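Local structure of isochorismatase family protein (Enterococcus faecalis, 2A67) at residues D[6-11]-D[48-53]; D[10-15]-D[107-112]. The protein is of uncertain function but probably acts as a hydrolase, as a member of the isochorismatase family. One frame throughout, in Å; residues are numbered along the deposited sequence.

Contact 1 of 2, residues D[6-11]-D[48-53]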
ATOM      1  N   ALA D   6     -18.158  -5.726   7.292  1.00 27.15           N
ATOM      2  CA  ALA D   6     -17.808  -4.930   8.445  1.00 27.05           C
ATOM      3  C   ALA D   6     -17.398  -3.542   8.014  1.00 27.32           C
ATOM      4  O   ALA D   6     -16.885  -3.341   6.904  1.00 28.73           O
ATOM      5  CB  ALA D   6     -16.612  -5.569   9.232  1.00 26.84           C
ATOM      6  N   LEU D   7     -17.625  -2.602   8.912  1.00 26.52           N
ATOM      7  CA  LEU D   7     -17.126  -1.260   8.807  1.00 26.88           C
ATOM      8  C   LEU D   7     -15.801  -1.193   9.628  1.00 27.38           C
ATOM      9  O   LEU D   7     -15.790  -1.475  10.840  1.00 27.46           O
ATOM     10  CB  LEU D   7     -18.132  -0.316   9.422  1.00 25.92           C
ATOM     11  CG  LEU D   7     -17.951   1.198   9.278  1.00 27.53           C
ATOM     12  CD1 LEU D   7     -17.958   1.633   7.779  1.00 26.94           C
ATOM     13  CD2 LEU D   7     -19.057   1.910  10.045  1.00 27.18           C
ATOM     14  N   LEU D   8     -14.708  -0.827   8.952  1.00 27.76           N
ATOM     15  CA  LEU D   8     -13.411  -0.813   9.553  1.00 27.98           C
ATOM     16  C   LEU D   8     -12.934   0.646   9.659  1.00 28.80           C
ATOM     17  O   LEU D   8     -12.661   1.290   8.627  1.00 27.85           O
ATOM     18  CB  LEU D   8     -12.443  -1.688   8.741  1.00 28.16           C
ATOM     19  CG  LEU D   8     -10.997  -1.833   9.311  1.00 28.85           C
ATOM     20  CD1 LEU D   8     -11.079  -2.596  10.655  1.00 23.86           C
ATOM     21  CD2 LEU D   8     -10.141  -2.586   8.286  1.00 28.36           C
ATOM     22  N   LEU D   9     -12.831   1.155  10.899  1.00 27.47           N
ATOM     23  CA  LEU D   9     -12.652   2.590  11.140  1.00 28.58           C
ATOM     24  C   LEU D   9     -11.286   2.822  11.780  1.00 29.81           C
ATOM     25  O   LEU D   9     -11.094   2.468  12.934  1.00 29.95           O
ATOM     26  CB  LEU D   9     -13.778   3.139  12.039  1.00 28.44           C
ATOM     27  CG  LEU D   9     -15.233   2.958  11.498  1.00 28.90           C
ATOM     28  CD1 LEU D   9     -16.204   3.481  12.491  1.00 26.96           C
ATOM     29  CD2 LEU D   9     -15.388   3.649  10.153  1.00 25.81           C
ATOM     30  N   ILE D  10     -10.365   3.408  11.016  1.00 30.25           N
ATOM     31  CA  ILE D  10      -8.951   3.347  11.336  1.00 30.12           C
ATOM     32  C   ILE D  10      -8.438   4.635  12.012  1.00 29.37           C
ATOM     33  O   ILE D  10      -8.482   5.752  11.461  1.00 28.19           O
ATOM     34  CB  ILE D  10      -8.088   2.985  10.089  1.00 30.12           C
ATOM     35  CG1 ILE D  10      -8.509   1.633   9.497  1.00 28.66           C
ATOM     36  CG2 ILE D  10      -6.531   3.032  10.463  1.00 32.00           C
ATOM     37  CD1 ILE D  10      -8.027   1.456   8.059  1.00 26.18           C
ATOM     38  N   ASP D  11      -7.951   4.448  13.228  1.00 31.19           N
ATOM     39  CA  ASP D  11      -7.166   5.470  13.966  1.00 31.59           C
ATOM     40  C   ASP D  11      -7.854   6.807  14.105  1.00 30.61           C
ATOM     41  O   ASP D  11      -7.205   7.853  13.987  1.00 33.02           O
ATOM     42  CB  ASP D  11      -5.780   5.704  13.315  1.00 32.53           C
ATOM     43  CG  ASP D  11      -4.844   4.491  13.390  1.00 33.11           C
ATOM     44  OD1 ASP D  11      -5.170   3.457  13.988  1.00 34.26           O
ATOM     45  OD2 ASP D  11      -3.734   4.568  12.831  1.00 36.45           O
ATOM     46  N   ILE D  48     -15.769  -2.149  13.569  1.00 25.63           N
ATOM     47  CA  ILE D  48     -14.433  -2.446  14.148  1.00 26.72           C
ATOM     48  C   ILE D  48     -13.622  -1.170  14.141  1.00 28.18           C
ATOM     49  O   ILE D  48     -13.321  -0.616  13.070  1.00 30.09           O
ATOM     50  CB  ILE D  48     -13.694  -3.509  13.357  1.00 25.62           C
ATOM     51  CG1 ILE D  48     -14.547  -4.775  13.207  1.00 26.61           C
ATOM     52  CG2 ILE D  48     -12.301  -3.870  14.033  1.00 26.23           C
ATOM     53  CD1 ILE D  48     -14.145  -5.702  12.032  1.00 27.04           C
ATOM     54  N   PHE D  49     -13.250  -0.687  15.334  1.00 27.87           N
ATOM     55  CA  PHE D  49     -12.396   0.474  15.445  1.00 29.00           C
ATOM     56  C   PHE D  49     -10.952   0.006  15.608  1.00 29.62           C
ATOM     57  O   PHE D  49     -10.663  -0.875  16.439  1.00 31.82           O
ATOM     58  CB  PHE D  49     -12.760   1.295  16.682  1.00 28.72           C
ATOM     59  CG  PHE D  49     -14.055   2.025  16.572  1.00 28.75           C
ATOM     60  CD1 PHE D  49     -15.233   1.451  17.062  1.00 29.91           C
ATOM     61  CD2 PHE D  49     -14.111   3.278  15.990  1.00 27.32           C
ATOM     62  CE1 PHE D  49     -16.410   2.115  16.983  1.00 32.41           C
ATOM     63  CE2 PHE D  49     -15.329   3.955  15.909  1.00 30.03           C
ATOM     64  CZ  PHE D  49     -16.463   3.365  16.406  1.00 32.54           C
ATOM     65  N   VAL D  50     -10.050   0.585  14.830  1.00 29.29           N
ATOM     66  CA  VAL D  50      -8.600   0.312  14.996  1.00 29.13           C
ATOM     67  C   VAL D  50      -7.968   1.521  15.702  1.00 29.40           C
ATOM     68  O   VAL D  50      -8.215   2.668  15.340  1.00 30.93           O
ATOM     69  CB  VAL D  50      -7.907  -0.014  13.637  1.00 29.57           C
ATOM     70  CG1 VAL D  50      -6.404  -0.251  13.853  1.00 29.02           C
ATOM     71  CG2 VAL D  50      -8.599  -1.301  12.990  1.00 28.02           C
ATOM     72  N   GLN D  51      -7.223   1.249  16.763  1.00 29.54           N
ATOM     73  CA  GLN D  51      -6.516   2.289  17.498  1.00 28.38           C
ATOM     74  C   GLN D  51      -5.031   1.968  17.534  1.00 27.27           C
ATOM     75  O   GLN D  51      -4.611   0.846  17.873  1.00 26.39           O
ATOM     76  CB  GLN D  51      -7.070   2.402  18.915  1.00 28.48           C
ATOM     77  CG  GLN D  51      -8.496   2.953  18.953  1.00 29.45           C
ATOM     78  CD  GLN D  51      -9.110   2.862  20.313  1.00 30.24           C
ATOM     79  OE1 GLN D  51      -9.761   1.875  20.640  1.00 30.38           O
ATOM     80  NE2 GLN D  51      -8.883   3.881  21.147  1.00 30.59           N
ATOM     81  N   HIS D  52      -4.258   2.974  17.133  1.00 27.83           N
ATOM     82  CA  HIS D  52      -2.804   2.904  17.078  1.00 27.46           C
ATOM     83  C   HIS D  52      -2.273   3.238  18.486  1.00 26.73           C
ATOM     84  O   HIS D  52      -2.904   3.950  19.258  1.00 26.00           O
ATOM     85  CB  HIS D  52      -2.289   3.894  16.022  1.00 28.25           C
ATOM     86  CG  HIS D  52      -0.865   3.666  15.633  1.00 31.09           C
ATOM     87  ND1 HIS D  52       0.170   4.415  16.155  1.00 34.48           N
ATOM     88  CD2 HIS D  52      -0.290   2.753  14.814  1.00 33.92           C
ATOM     89  CE1 HIS D  52       1.316   4.003  15.643  1.00 33.49           C
ATOM     90  NE2 HIS D  52       1.071   2.994  14.835  1.00 38.21           N
ATOM     91  N   GLU D  53      -1.156   2.648  18.834  1.00 27.85           N
ATOM     92  CA  GLU D  53      -0.493   2.959  20.123  1.00 28.94           C
ATOM     93  C   GLU D  53       0.991   3.068  19.844  1.00 29.41           C
ATOM     94  O   GLU D  53       1.538   2.266  19.089  1.00 28.38           O
ATOM     95  CB  GLU D  53      -0.805   1.878  21.163  1.00 27.42           C
ATOM     96  CG  GLU D  53      -0.284   0.447  20.876  1.00 29.55           C
ATOM     97  CD  GLU D  53      -0.897  -0.580  21.801  1.00 29.75           C
ATOM     98  OE1 GLU D  53      -2.109  -0.822  21.707  1.00 27.67           O
ATOM     99  OE2 GLU D  53      -0.198  -1.143  22.677  1.00 30.89           O
TER
HETATM  100  O   HOH W   1     -10.701   4.217  15.001  1.00 25.04           O
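Leu8, Leu9 and Ile10 pair with Ile48, Phe49 and Val50 as neighbouring parallel strands deep in the central sheet. Four backbone bonds join them, from Ile48 N to Leu7 O (2.8 Å) up to Asp11 N to Val50 O (2.8 Å), the last more bent at the hydrogen, 145°, where the chain leaves the strand. Water 1 donates to both Leu9 O and Val50 O. On the face carrying Leu8, Ile48 and Val50, one methyl does most of the touching: with CG anti to the backbone N (chi1 -177°), Leu8 swings CD1 across to Val50 CG2 (3.6 Å) and Ile48 CG2 (3.8 Å). On the other face Leu9 and Phe49 run alongside each other, and Leu9 CD1 meets Phe49 CE2 at 3.6 Å. Just past strand 5-10, the Asp11 carboxylate straddles CB of His52, which ends its strand, OD1 and OD2 each 3.6 Å from it, while OD2 forms a salt bridge with Lys81. The pairing joins the two strands of a beta-alpha-beta unit, linked through helix 26-42, in a Rossmann-like fold, with an Asp-Lys pair at the C-terminal ends of the strands, consistent with the active site of isochorismatase-family cysteine hydrolases.

Contact 2 of 2, residues D[10-15]-D[107-112]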
ATOM      1  N   ILE D  10     -10.365   3.408  11.016  1.00 30.25           N
ATOM      2  CA  ILE D  10      -8.951   3.347  11.336  1.00 30.12           C
ATOM      3  C   ILE D  10      -8.438   4.635  12.012  1.00 29.37           C
ATOM      4  O   ILE D  10      -8.482   5.752  11.461  1.00 28.19           O
ATOM      5  CB  ILE D  10      -8.088   2.985  10.089  1.00 30.12           C
ATOM      6  CG1 ILE D  10      -8.509   1.633   9.497  1.00 28.66           C
ATOM      7  CG2 ILE D  10      -6.531   3.032  10.463  1.00 32.00           C
ATOM      8  CD1 ILE D  10      -8.027   1.456   8.059  1.00 26.18           C
ATOM      9  N   ASP D  11      -7.951   4.448  13.228  1.00 31.19           N
ATOM     10  CA  ASP D  11      -7.166   5.470  13.966  1.00 31.59           C
ATOM     11  C   ASP D  11      -7.854   6.807  14.105  1.00 30.61           C
ATOM     12  O   ASP D  11      -7.205   7.853  13.987  1.00 33.02           O
ATOM     13  CB  ASP D  11      -5.780   5.704  13.315  1.00 32.53           C
ATOM     14  CG  ASP D  11      -4.844   4.491  13.390  1.00 33.11           C
ATOM     15  OD1 ASP D  11      -5.170   3.457  13.988  1.00 34.26           O
ATOM     16  OD2 ASP D  11      -3.734   4.568  12.831  1.00 36.45           O
ATOM     17  N   PHE D  12      -9.148   6.798  14.364  1.00 30.60           N
ATOM     18  CA  PHE D  12      -9.895   8.002  14.673  1.00 30.47           C
ATOM     19  C   PHE D  12      -9.726   8.379  16.145  1.00 30.75           C
ATOM     20  O   PHE D  12     -10.695   8.349  16.930  1.00 30.73           O
ATOM     21  CB  PHE D  12     -11.382   7.795  14.396  1.00 30.78           C
ATOM     22  CG  PHE D  12     -11.753   7.898  12.959  1.00 31.20           C
ATOM     23  CD1 PHE D  12     -11.434   9.052  12.219  1.00 32.68           C
ATOM     24  CD2 PHE D  12     -12.463   6.872  12.344  1.00 32.19           C
ATOM     25  CE1 PHE D  12     -11.847   9.159  10.862  1.00 32.86           C
ATOM     26  CE2 PHE D  12     -12.872   6.971  10.982  1.00 30.31           C
ATOM     27  CZ  PHE D  12     -12.568   8.103  10.262  1.00 31.84           C
ATOM     28  N   GLN D  13      -8.506   8.788  16.493  1.00 31.23           N
ATOM     29  CA  GLN D  13      -8.104   9.069  17.881  1.00 30.53           C
ATOM     30  C   GLN D  13      -7.699  10.554  18.093  1.00 31.75           C
ATOM     31  O   GLN D  13      -7.098  11.181  17.205  1.00 30.46           O
ATOM     32  CB  GLN D  13      -6.940   8.148  18.248  1.00 31.39           C
ATOM     33  CG  GLN D  13      -7.225   6.611  18.005  1.00 27.30           C
ATOM     34  CD  GLN D  13      -5.954   5.825  17.979  1.00 28.36           C
ATOM     35  OE1 GLN D  13      -5.440   5.507  16.925  1.00 27.58           O
ATOM     36  NE2 GLN D  13      -5.417   5.519  19.155  1.00 26.44           N
ATOM     37  N   LYS D  14      -8.039  11.083  19.276  1.00 31.80           N
ATOM     38  CA  LYS D  14      -7.869  12.509  19.603  1.00 34.23           C
ATOM     39  C   LYS D  14      -6.470  13.037  19.270  1.00 34.39           C
ATOM     40  O   LYS D  14      -6.336  14.084  18.632  1.00 34.92           O
ATOM     41  CB  LYS D  14      -8.191  12.755  21.071  1.00 33.95           C
ATOM     42  CG  LYS D  14      -9.543  12.206  21.503  1.00 37.22           C
ATOM     43  CD  LYS D  14      -9.788  12.576  22.962  1.00 38.41           C
ATOM     44  CE  LYS D  14     -10.546  11.512  23.719  1.00 40.10           C
ATOM     45  NZ  LYS D  14     -10.025  11.527  25.159  1.00 39.79           N
ATOM     46  N   GLY D  15      -5.448  12.269  19.627  1.00 35.11           N
ATOM     47  CA  GLY D  15      -4.066  12.730  19.490  1.00 38.26           C
ATOM     48  C   GLY D  15      -3.400  12.641  18.128  1.00 40.56           C
ATOM     49  O   GLY D  15      -2.181  12.729  18.045  1.00 40.12           O
ATOM     50  N   ALA D 107     -12.613   3.364   6.447  1.00 26.32           N
ATOM     51  CA  ALA D 107     -12.516   4.813   6.637  1.00 26.40           C
ATOM     52  C   ALA D 107     -11.397   5.040   7.674  1.00 26.24           C
ATOM     53  O   ALA D 107     -11.029   4.102   8.403  1.00 25.54           O
ATOM     54  CB  ALA D 107     -13.873   5.376   7.152  1.00 26.23           C
ATOM     55  N   GLY D 108     -10.807   6.228   7.663  1.00 27.02           N
ATOM     56  CA  GLY D 108      -9.955   6.642   8.811  1.00 27.29           C
ATOM     57  C   GLY D 108      -8.919   7.634   8.406  1.00 27.28           C
ATOM     58  O   GLY D 108      -9.055   8.304   7.390  1.00 24.99           O
ATOM     59  N   VAL D 109      -7.853   7.687   9.213  1.00 28.39           N
ATOM     60  CA  VAL D 109      -6.731   8.612   9.067  1.00 29.01           C
ATOM     61  C   VAL D 109      -5.469   7.818   9.438  1.00 28.95           C
ATOM     62  O   VAL D 109      -5.578   6.804  10.139  1.00 28.99           O
ATOM     63  CB  VAL D 109      -6.881   9.849  10.048  1.00 30.78           C
ATOM     64  CG1 VAL D 109      -8.247  10.584   9.816  1.00 28.31           C
ATOM     65  CG2 VAL D 109      -6.823   9.362  11.500  1.00 29.88           C
ATOM     66  N   GLN D 110      -4.302   8.205   8.923  1.00 27.85           N
ATOM     67  CA  GLN D 110      -4.194   9.220   7.872  1.00 28.53           C
ATOM     68  C   GLN D 110      -4.280   8.528   6.514  1.00 27.86           C
ATOM     69  O   GLN D 110      -3.766   7.436   6.360  1.00 28.40           O
ATOM     70  CB  GLN D 110      -2.841   9.977   7.959  1.00 27.91           C
ATOM     71  CG  GLN D 110      -2.832  11.020   9.084  1.00 30.00           C
ATOM     72  CD  GLN D 110      -1.451  11.585   9.296  1.00 33.07           C
ATOM     73  OE1 GLN D 110      -0.941  12.374   8.499  1.00 34.20           O
ATOM     74  NE2 GLN D 110      -0.821  11.138  10.348  1.00 28.75           N
ATOM     75  N   THR D 111      -4.847   9.230   5.536  1.00 27.55           N
ATOM     76  CA  THR D 111      -5.024   8.750   4.131  1.00 28.31           C
ATOM     77  C   THR D 111      -3.853   7.958   3.577  1.00 27.61           C
ATOM     78  O   THR D 111      -4.008   6.821   3.115  1.00 26.05           O
ATOM     79  CB  THR D 111      -5.204   9.975   3.197  1.00 28.40           C
ATOM     80  OG1 THR D 111      -6.307  10.755   3.675  1.00 28.57           O
ATOM     81  CG2 THR D 111      -5.384   9.583   1.691  1.00 27.79           C
ATOM     82  N   GLU D 112      -2.682   8.599   3.554  1.00 26.72           N
ATOM     83  CA  GLU D 112      -1.554   8.028   2.843  1.00 26.92           C
ATOM     84  C   GLU D 112      -0.746   7.019   3.668  1.00 26.51           C
ATOM     85  O   GLU D 112       0.086   6.317   3.125  1.00 27.66           O
ATOM     86  CB  GLU D 112      -0.636   9.131   2.311  1.00 27.23           C
ATOM     87  CG  GLU D 112       0.275   9.786   3.396  1.00 29.32           C
ATOM     88  CD  GLU D 112      -0.370  10.984   4.112  1.00 32.80           C
ATOM     89  OE1 GLU D 112      -1.561  10.927   4.478  1.00 28.27           O
ATOM     90  OE2 GLU D 112       0.334  11.999   4.325  1.00 31.50           O
TER
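Phe12 lays one face of its ring over Gly108, with CZ 3.3 Å from Gly108 CA, where strand 5-10 runs into its loop beside strand 103-109. CG is anti to the carbonyl carbon (chi1 -79°), which sends the ring back toward Ala107: CE2 approaches Ala107 CB at 4.3 Å, and CE1 approaches Val109 CG1 at 4.0 Å, the Phe12 and Val109 side chains slanting past one another. A CB on Gly108 would run into Ile10 O, and the backbone angles of Gly108, 154° and -157°, would by themselves press it against the preceding carbonyl. Gly108 CA lies 3.2 Å from Ile10 O, a CA-H...O contact. Two bonds hold the backbones together, Ile10 N to Ala107 O (2.8 Å) and Val109 N to Ile10 O (3.0 Å), so that Ile10 is gripped through both its N-H and its carbonyl. Val109 CG2 comes within 2.9 Å of Asp11 O, short enough to be doubtful. Phe12 centres an inverse gamma turn, closed by a weak bond from Gln13 N to Asp11 O; its ring also packs on helix 26-42. Past Val109 a cis peptide leads to Gln110, the N-cap of helix 111-125, on which Cys114 touches Asp11. An aspartate at a strand end, facing a cysteine near the start of a helix that follows a cis peptide, is consistent with the catalytic pocket of isochorismatase and nicotinamidase relatives.

In the fold
From the N terminus, strand 5-10 comes first and takes part in both contacts, which share Ile10 and Asp11. Contact 1 closes the shorter loop, running through helix 26-42 to the next strand, 47-52. Contact 2 closes a much longer one, through helix 26-42, strand 47-52, strand 77-81 and helix 92-98 to strand 103-109, so the loop of contact 1 nests almost wholly within it. Strand 5-10 is thereby flanked on either side, by 47-52 and 103-109, in the middle of the sheet. The two contacts also meet directly: Gln13 OE1 accepts from His52 N, tying the loop after strand 5-10 to strand 47-52, and Ala107 N donates to Leu8 O, joining strand 5-10 itself to strand 103-109.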